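Local coordinates for protein aminoacyltransferase FemA (Staphylococcus aureus, PDB 1LRZ) that adds glycines 2 and 3 of the pentaglycine interpeptide bridge of the Staphylococcus aureus peptidoglycan, using glycyl-tRNA(Gly) as donor, at residues 163-168 and 350-354; 204-208 and 221-225; 314-320 and 345-349. One frame throughout, in Å; residues are numbered along the deposited sequence.

Interaction 1: residues 163-168 and 350-354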
# COMPACT_ATOMS: atom_id res chain seq x y z
N LEU A 163 4.80 5.94 -11.02
CA LEU A 163 5.95 6.81 -10.77
C LEU A 163 7.01 6.75 -11.86
O LEU A 163 8.02 7.46 -11.79
CB LEU A 163 6.58 6.46 -9.42
CG LEU A 163 5.70 6.49 -8.16
CD1 LEU A 163 6.54 6.06 -6.96
CD2 LEU A 163 5.13 7.88 -7.92
N LYS A 164 6.80 5.90 -12.86
CA LYS A 164 7.78 5.75 -13.93
C LYS A 164 8.12 7.09 -14.58
O LYS A 164 7.23 7.83 -15.01
CB LYS A 164 7.26 4.78 -15.00
CG LYS A 164 8.29 4.48 -16.11
CD LYS A 164 9.51 3.77 -15.51
CE LYS A 164 10.60 3.49 -16.54
NZ LYS A 164 11.70 2.71 -15.92
N ASP A 165 9.41 7.41 -14.62
CA ASP A 165 9.92 8.64 -15.22
C ASP A 165 9.42 9.94 -14.58
O ASP A 165 9.35 10.98 -15.23
CB ASP A 165 9.62 8.67 -16.72
CG ASP A 165 10.36 7.56 -17.48
OD1 ASP A 165 11.39 7.08 -16.98
OD2 ASP A 165 9.91 7.18 -18.58
N LYS A 166 9.08 9.87 -13.30
CA LYS A 166 8.62 11.06 -12.59
C LYS A 166 9.48 11.35 -11.38
O LYS A 166 10.09 10.45 -10.81
CB LYS A 166 7.15 10.89 -12.18
CG LYS A 166 6.23 11.21 -13.32
CD LYS A 166 4.87 10.58 -13.19
CE LYS A 166 4.05 10.91 -14.44
NZ LYS A 166 2.76 10.16 -14.47
N THR A 167 9.56 12.64 -11.04
CA THR A 167 10.32 13.08 -9.88
C THR A 167 9.28 13.49 -8.85
O THR A 167 8.08 13.57 -9.16
CB THR A 167 11.14 14.34 -10.17
OG1 THR A 167 10.25 15.43 -10.46
CG2 THR A 167 12.09 14.12 -11.34
N ALA A 168 9.74 13.77 -7.64
CA ALA A 168 8.86 14.19 -6.57
C ALA A 168 8.11 15.47 -6.96
O ALA A 168 6.93 15.63 -6.62
CB ALA A 168 9.68 14.42 -5.32
N ILE A 350 6.07 7.56 -0.76
CA ILE A 350 6.10 7.85 -2.19
C ILE A 350 7.56 8.20 -2.51
O ILE A 350 8.10 7.78 -3.54
CB ILE A 350 5.20 9.07 -2.53
CG1 ILE A 350 3.73 8.65 -2.50
CG2 ILE A 350 5.61 9.64 -3.88
CD1 ILE A 350 2.76 9.81 -2.69
N ASN A 351 8.20 8.96 -1.61
CA ASN A 351 9.60 9.34 -1.82
C ASN A 351 10.53 8.14 -1.69
O ASN A 351 11.56 8.08 -2.38
CB ASN A 351 10.01 10.45 -0.85
CG ASN A 351 9.79 11.83 -1.45
OD1 ASN A 351 10.52 12.25 -2.34
ND2 ASN A 351 8.75 12.53 -0.98
N TYR A 352 10.17 7.20 -0.82
CA TYR A 352 10.96 6.00 -0.66
C TYR A 352 11.05 5.34 -2.05
O TYR A 352 12.13 5.03 -2.54
CB TYR A 352 10.29 5.04 0.32
CG TYR A 352 11.04 3.74 0.52
CD1 TYR A 352 11.73 3.48 1.72
CD2 TYR A 352 11.09 2.77 -0.49
CE1 TYR A 352 12.44 2.28 1.90
CE2 TYR A 352 11.79 1.57 -0.32
CZ TYR A 352 12.46 1.34 0.88
OH TYR A 352 13.16 0.17 1.05
N ALA A 353 9.89 5.15 -2.67
CA ALA A 353 9.82 4.53 -4.00
C ALA A 353 10.63 5.30 -5.06
O ALA A 353 11.37 4.70 -5.84
CB ALA A 353 8.35 4.40 -4.45
N LEU A 354 10.48 6.62 -5.08
CA LEU A 354 11.20 7.45 -6.04
C LEU A 354 12.72 7.37 -5.85
O LEU A 354 13.46 7.25 -6.81
CB LEU A 354 10.78 8.92 -5.89
CG LEU A 354 9.36 9.30 -6.29
CD1 LEU A 354 9.09 10.76 -5.90
CD2 LEU A 354 9.19 9.06 -7.80

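Interaction 2: residues 204-208 and 221-225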
# COMPACT_ATOMS: atom_id res chain seq x y z
N PHE A 204 1.15 1.66 16.34
CA PHE A 204 0.50 1.53 15.04
C PHE A 204 -0.91 0.98 15.25
O PHE A 204 -1.88 1.46 14.66
CB PHE A 204 1.28 0.58 14.13
CG PHE A 204 0.48 0.06 12.97
CD1 PHE A 204 0.18 0.87 11.88
CD2 PHE A 204 -0.02 -1.25 13.00
CE1 PHE A 204 -0.61 0.40 10.83
CE2 PHE A 204 -0.82 -1.74 11.95
CZ PHE A 204 -1.11 -0.91 10.86
N ARG A 205 -1.00 -0.04 16.10
CA ARG A 205 -2.27 -0.69 16.41
C ARG A 205 -3.31 0.27 16.98
O ARG A 205 -4.50 0.10 16.75
CB ARG A 205 -2.03 -1.82 17.40
CG ARG A 205 -1.14 -2.93 16.86
CD ARG A 205 -1.94 -4.20 16.61
NE ARG A 205 -3.08 -3.95 15.73
CZ ARG A 205 -4.07 -4.82 15.53
NH1 ARG A 205 -4.06 -5.99 16.15
NH2 ARG A 205 -5.05 -4.54 14.69
N SER A 206 -2.85 1.28 17.71
CA SER A 206 -3.77 2.25 18.30
C SER A 206 -4.57 3.00 17.23
O SER A 206 -5.68 3.45 17.49
CB SER A 206 -3.01 3.26 19.16
OG SER A 206 -2.32 4.19 18.34
N PHE A 207 -4.00 3.14 16.03
CA PHE A 207 -4.68 3.84 14.95
C PHE A 207 -5.70 2.99 14.20
O PHE A 207 -6.55 3.52 13.49
CB PHE A 207 -3.68 4.39 13.93
CG PHE A 207 -2.79 5.46 14.47
CD1 PHE A 207 -1.53 5.14 14.94
CD2 PHE A 207 -3.23 6.78 14.54
CE1 PHE A 207 -0.70 6.13 15.48
CE2 PHE A 207 -2.41 7.77 15.07
CZ PHE A 207 -1.14 7.44 15.55
N MET A 208 -5.60 1.67 14.34
CA MET A 208 -6.51 0.77 13.66
C MET A 208 -7.69 0.43 14.58
O MET A 208 -8.81 0.22 14.12
CB MET A 208 -5.79 -0.52 13.25
CG MET A 208 -4.52 -0.32 12.43
SD MET A 208 -4.74 0.70 10.96
CE MET A 208 -5.54 -0.46 9.88
N ASP A 221 -5.87 -9.66 12.43
CA ASP A 221 -5.66 -9.79 13.87
C ASP A 221 -4.39 -9.08 14.33
O ASP A 221 -3.71 -8.42 13.54
CB ASP A 221 -5.56 -11.27 14.25
CG ASP A 221 -5.46 -11.47 15.75
OD1 ASP A 221 -6.43 -11.11 16.45
OD2 ASP A 221 -4.43 -11.99 16.23
N ASP A 222 -4.08 -9.22 15.61
CA ASP A 222 -2.90 -8.60 16.21
C ASP A 222 -1.63 -9.30 15.74
O ASP A 222 -0.64 -8.66 15.38
CB ASP A 222 -2.99 -8.70 17.74
CG ASP A 222 -4.28 -8.11 18.29
OD1 ASP A 222 -4.33 -6.87 18.47
OD2 ASP A 222 -5.25 -8.88 18.53
N LYS A 223 -1.68 -10.63 15.74
CA LYS A 223 -0.54 -11.44 15.32
C LYS A 223 -0.25 -11.32 13.82
O LYS A 223 0.87 -11.57 13.37
CB LYS A 223 -0.78 -12.90 15.71
CG LYS A 223 -0.92 -13.08 17.22
CD LYS A 223 -0.99 -14.55 17.63
CE LYS A 223 -1.08 -14.69 19.14
NZ LYS A 223 -1.12 -16.12 19.57
N PHE A 224 -1.26 -10.92 13.06
CA PHE A 224 -1.12 -10.72 11.63
C PHE A 224 0.05 -9.77 11.35
O PHE A 224 0.95 -10.08 10.57
CB PHE A 224 -2.41 -10.12 11.06
CG PHE A 224 -2.28 -9.66 9.63
CD1 PHE A 224 -2.62 -10.51 8.58
CD2 PHE A 224 -1.82 -8.38 9.33
CE1 PHE A 224 -2.50 -10.09 7.25
CE2 PHE A 224 -1.70 -7.95 8.00
CZ PHE A 224 -2.04 -8.81 6.96
N TYR A 225 0.02 -8.61 12.00
CA TYR A 225 1.05 -7.61 11.80
C TYR A 225 2.40 -8.02 12.37
O TYR A 225 3.44 -7.82 11.74
CB TYR A 225 0.61 -6.28 12.42
CG TYR A 225 -0.56 -5.66 11.71
CD1 TYR A 225 -1.82 -5.63 12.31
CD2 TYR A 225 -0.43 -5.13 10.42
CE1 TYR A 225 -2.92 -5.10 11.65
CE2 TYR A 225 -1.52 -4.59 9.75
CZ TYR A 225 -2.77 -4.58 10.37
OH TYR A 225 -3.86 -4.04 9.72

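Interaction 3: residues 314-320 and 345-349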
# COMPACT_ATOMS: atom_id res chain seq x y z
N SER A 314 -0.38 9.69 12.99
CA SER A 314 -0.78 8.89 11.84
C SER A 314 0.26 7.79 11.63
O SER A 314 1.43 7.97 11.95
CB SER A 314 -0.88 9.78 10.58
OG SER A 314 -1.48 9.10 9.49
N ALA A 315 -0.18 6.65 11.11
CA ALA A 315 0.75 5.55 10.86
C ALA A 315 0.25 4.69 9.71
O ALA A 315 -0.94 4.69 9.38
CB ALA A 315 0.91 4.69 12.12
N GLY A 316 1.18 3.96 9.10
CA GLY A 316 0.84 3.09 7.99
C GLY A 316 1.69 1.84 8.03
O GLY A 316 2.79 1.83 8.59
N PHE A 317 1.17 0.78 7.42
CA PHE A 317 1.86 -0.51 7.34
C PHE A 317 2.13 -0.70 5.84
O PHE A 317 1.18 -0.83 5.05
CB PHE A 317 0.95 -1.61 7.86
CG PHE A 317 1.68 -2.83 8.32
CD1 PHE A 317 2.28 -2.87 9.58
CD2 PHE A 317 1.75 -3.96 7.51
CE1 PHE A 317 2.94 -4.01 10.02
CE2 PHE A 317 2.41 -5.10 7.95
CZ PHE A 317 3.00 -5.12 9.21
N PHE A 318 3.40 -0.72 5.46
CA PHE A 318 3.76 -0.83 4.05
C PHE A 318 4.59 -2.04 3.65
O PHE A 318 5.53 -2.42 4.35
CB PHE A 318 4.56 0.40 3.62
CG PHE A 318 3.76 1.67 3.53
CD1 PHE A 318 3.39 2.36 4.67
CD2 PHE A 318 3.40 2.19 2.28
CE1 PHE A 318 2.66 3.56 4.59
CE2 PHE A 318 2.68 3.37 2.17
CZ PHE A 318 2.31 4.06 3.34
N PHE A 319 4.25 -2.62 2.50
CA PHE A 319 5.02 -3.74 1.95
C PHE A 319 5.89 -3.16 0.84
O PHE A 319 5.43 -2.35 0.02
CB PHE A 319 4.09 -4.83 1.43
CG PHE A 319 3.28 -5.48 2.51
CD1 PHE A 319 1.92 -5.72 2.34
CD2 PHE A 319 3.87 -5.81 3.73
CE1 PHE A 319 1.15 -6.27 3.37
CE2 PHE A 319 3.11 -6.38 4.77
CZ PHE A 319 1.75 -6.60 4.58
N ILE A 320 7.16 -3.56 0.81
CA ILE A 320 8.09 -3.03 -0.16
C ILE A 320 8.78 -4.13 -0.96
O ILE A 320 9.49 -4.97 -0.42
CB ILE A 320 9.19 -2.16 0.53
CG1 ILE A 320 8.54 -1.01 1.30
CG2 ILE A 320 10.18 -1.63 -0.49
CD1 ILE A 320 8.01 -1.41 2.65
N VAL A 345 2.92 10.66 6.18
CA VAL A 345 3.15 9.23 6.00
C VAL A 345 3.19 8.87 4.50
O VAL A 345 4.12 8.20 4.05
CB VAL A 345 2.04 8.39 6.68
CG1 VAL A 345 2.18 6.91 6.28
CG2 VAL A 345 2.17 8.52 8.21
N GLN A 346 2.20 9.32 3.74
CA GLN A 346 2.17 9.02 2.31
C GLN A 346 3.38 9.63 1.60
O GLN A 346 4.01 8.97 0.76
CB GLN A 346 0.88 9.55 1.66
CG GLN A 346 -0.43 8.87 2.12
CD GLN A 346 -0.40 7.36 1.95
OE1 GLN A 346 0.03 6.85 0.91
NE2 GLN A 346 -0.86 6.65 2.96
N TRP A 347 3.72 10.87 1.93
CA TRP A 347 4.85 11.51 1.25
C TRP A 347 6.16 10.78 1.50
O TRP A 347 7.01 10.67 0.61
CB TRP A 347 4.98 12.97 1.67
CG TRP A 347 5.94 13.75 0.82
CD1 TRP A 347 7.01 14.48 1.25
CD2 TRP A 347 5.89 13.91 -0.61
NE1 TRP A 347 7.64 15.08 0.18
CE2 TRP A 347 6.98 14.74 -0.97
CE3 TRP A 347 5.06 13.41 -1.62
CZ2 TRP A 347 7.23 15.11 -2.30
CZ3 TRP A 347 5.31 13.78 -2.94
CH2 TRP A 347 6.40 14.61 -3.27
N GLU A 348 6.34 10.27 2.72
CA GLU A 348 7.57 9.55 3.05
C GLU A 348 7.72 8.30 2.17
O GLU A 348 8.79 8.05 1.63
CB GLU A 348 7.56 9.12 4.53
CG GLU A 348 8.72 8.20 4.96
CD GLU A 348 10.05 8.93 5.15
OE1 GLU A 348 10.04 10.03 5.76
OE2 GLU A 348 11.10 8.42 4.70
N MET A 349 6.65 7.54 2.01
CA MET A 349 6.73 6.31 1.24
C MET A 349 6.72 6.51 -0.28
O MET A 349 7.31 5.71 -1.00
CB MET A 349 5.64 5.35 1.71
CG MET A 349 5.82 4.96 3.21
SD MET A 349 7.50 4.38 3.68
CE MET A 349 7.68 3.11 2.58

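Interaction 1: residues 163-168 and 350-354
Leaving strand 157-162, the chain reverses through a type II beta turn from Leu163 to Lys166, closed by a backbone hydrogen bond from Lys166 N to Leu163 O (3.0 Å), and then enters helix 168-173. This strand-turn-helix connection lies against residues 350-354, near the C-terminal end of helix 341-355, in the GNAT-like (acetyltransferase-clan) fold of the FemABX family. The backbones stay well apart: Thr167 and Leu354 have their CA atoms 6.9 Å from each other, Ala168 and Asn351 6.8 Å. No hydrogen bond crosses; apolar side chains make the joint, meeting both side chains and backbone of the loop. Thr167 is the N-cap of helix 168-173, its OG1 capping a backbone N in the first turn while its own N donates to Asp170 OD1; its CB points away from helix 341-355. Leu163 points inward, its CD1 reaching Ala353 CB at 3.5 Å and its CB lying 4.0 Å from Leu354 CD2; Ile171 and Tyr361 also touch this leucine. Leu354 is the helix's chief contribution. It fills the hollow of the bent loop, with the two methyls spread over different parts of it: CD2 sits 3.4 Å from the carbonyl O of Lys166, while CD1 lies 3.5 Å from Ala168 CA and 3.8 Å from Ala168 CB.

Interaction 2: residues 204-208 and 221-225
An aromatic cluster on one face of the nine-stranded sheet holds two short helical pieces together here, the end of helix 201-207 and the first turn of helix 222-232, on either side of the unmodelled residues 209-220. Its centre is a T-shaped pair: the edge of Phe204 meets the face of Tyr225, ring centroids 5.0 Å apart and planes at 72°, with Phe204 CE2 3.7 Å from Tyr225 CE2. Toward solvent, Arg205 bends across the gap. Its NH1 forms a salt bridge with Asp222 OD1, modelled at 2.5 Å, although NH1 is crowded and its exact place is less certain. Tyr225 CE1 lies over a face of the same guanidinium, 3.8 Å from Arg205 NH2. Met208 adds a looser touch, CE to Tyr225 OH at 4.0 Å. Asp221 OD2 accepts from Lys223 N (3.1 Å) in an Asx turn at the start of helix 222-232. Phe317 of strand 310-320 completes the cluster, meeting Tyr225 edge-to-face and Phe204 at about 40°. Val238 on strand 236-244 touches Phe204, and Ala329 on strand 325-332 touches Tyr225, so the Phe204 side packs on strands 310-320 and 236-244 and Tyr225 on strands 310-320 and 325-332.

Interaction 3: residues 314-320 and 345-349
Phe318 is the main point at which strand 310-320 meets helix 341-355. With chi1 in the m well (-71°), its ring leaves the strand toward the helix and enters the space between Val345 and Met349, one helical turn apart. Val345 adopts t, which brings CG1 to the ring edge, 3.8 Å from Phe318 CE1, and CG2 to 3.9 Å from both the O and the OG of Ser314. Met349 is m at all three chi angles, so its chain folds over one face of the ring: CG lies 3.5 Å from the Phe318 ring centroid and 6° off the normal, a clear CH-pi contact, and SD follows at 4.7 Å from that centroid in an oblique Met-aromatic contact. The Met349 methyl CE ends 4.4 Å from Ile320 CG1. Gly316 matters too, since a CB there would run into Phe318 CE1. Gln346 starts away from the strand, but with chi1 and chi2 both m it curls back until NE2 is 4.1 Å from Phe318 CZ; its OE1 is bound to Tyr361 OH. The axes of 314-320 and 345-349 come within 9.2 Å, their N-to-C directions 37° apart. Helix 341-355 is the crossover of a beta-alpha-beta unit linking strand 325-332 to its parallel neighbour 360-365; strand 310-320 lies between 325-332 and 236-244, and Tyr327, Pro239 and Tyr361 from these strands surround Phe318.

How the interactions relate
Along the chain, residues 163-168 come first and 350-354 last, so interaction 1 brackets the other two; interaction 2 then closes before interaction 3 opens. Interactions 1 and 3 share helix 341-355, with centres about 14 Å apart, and Trp347 and Tyr352 carry contacts between them. Interaction 3 lies about 15 Å from interaction 2, centre to centre, and joins it through strand 310-320: Phe317 and Ala315 meet Phe204, Phe207 and Tyr225. Interactions 1 and 2 do not touch, their centres being about 28 Å apart. The nine-stranded sheet thus has helix 341-355 on one face and helices 201-207 and 222-232 on the other, one layered alpha/beta unit.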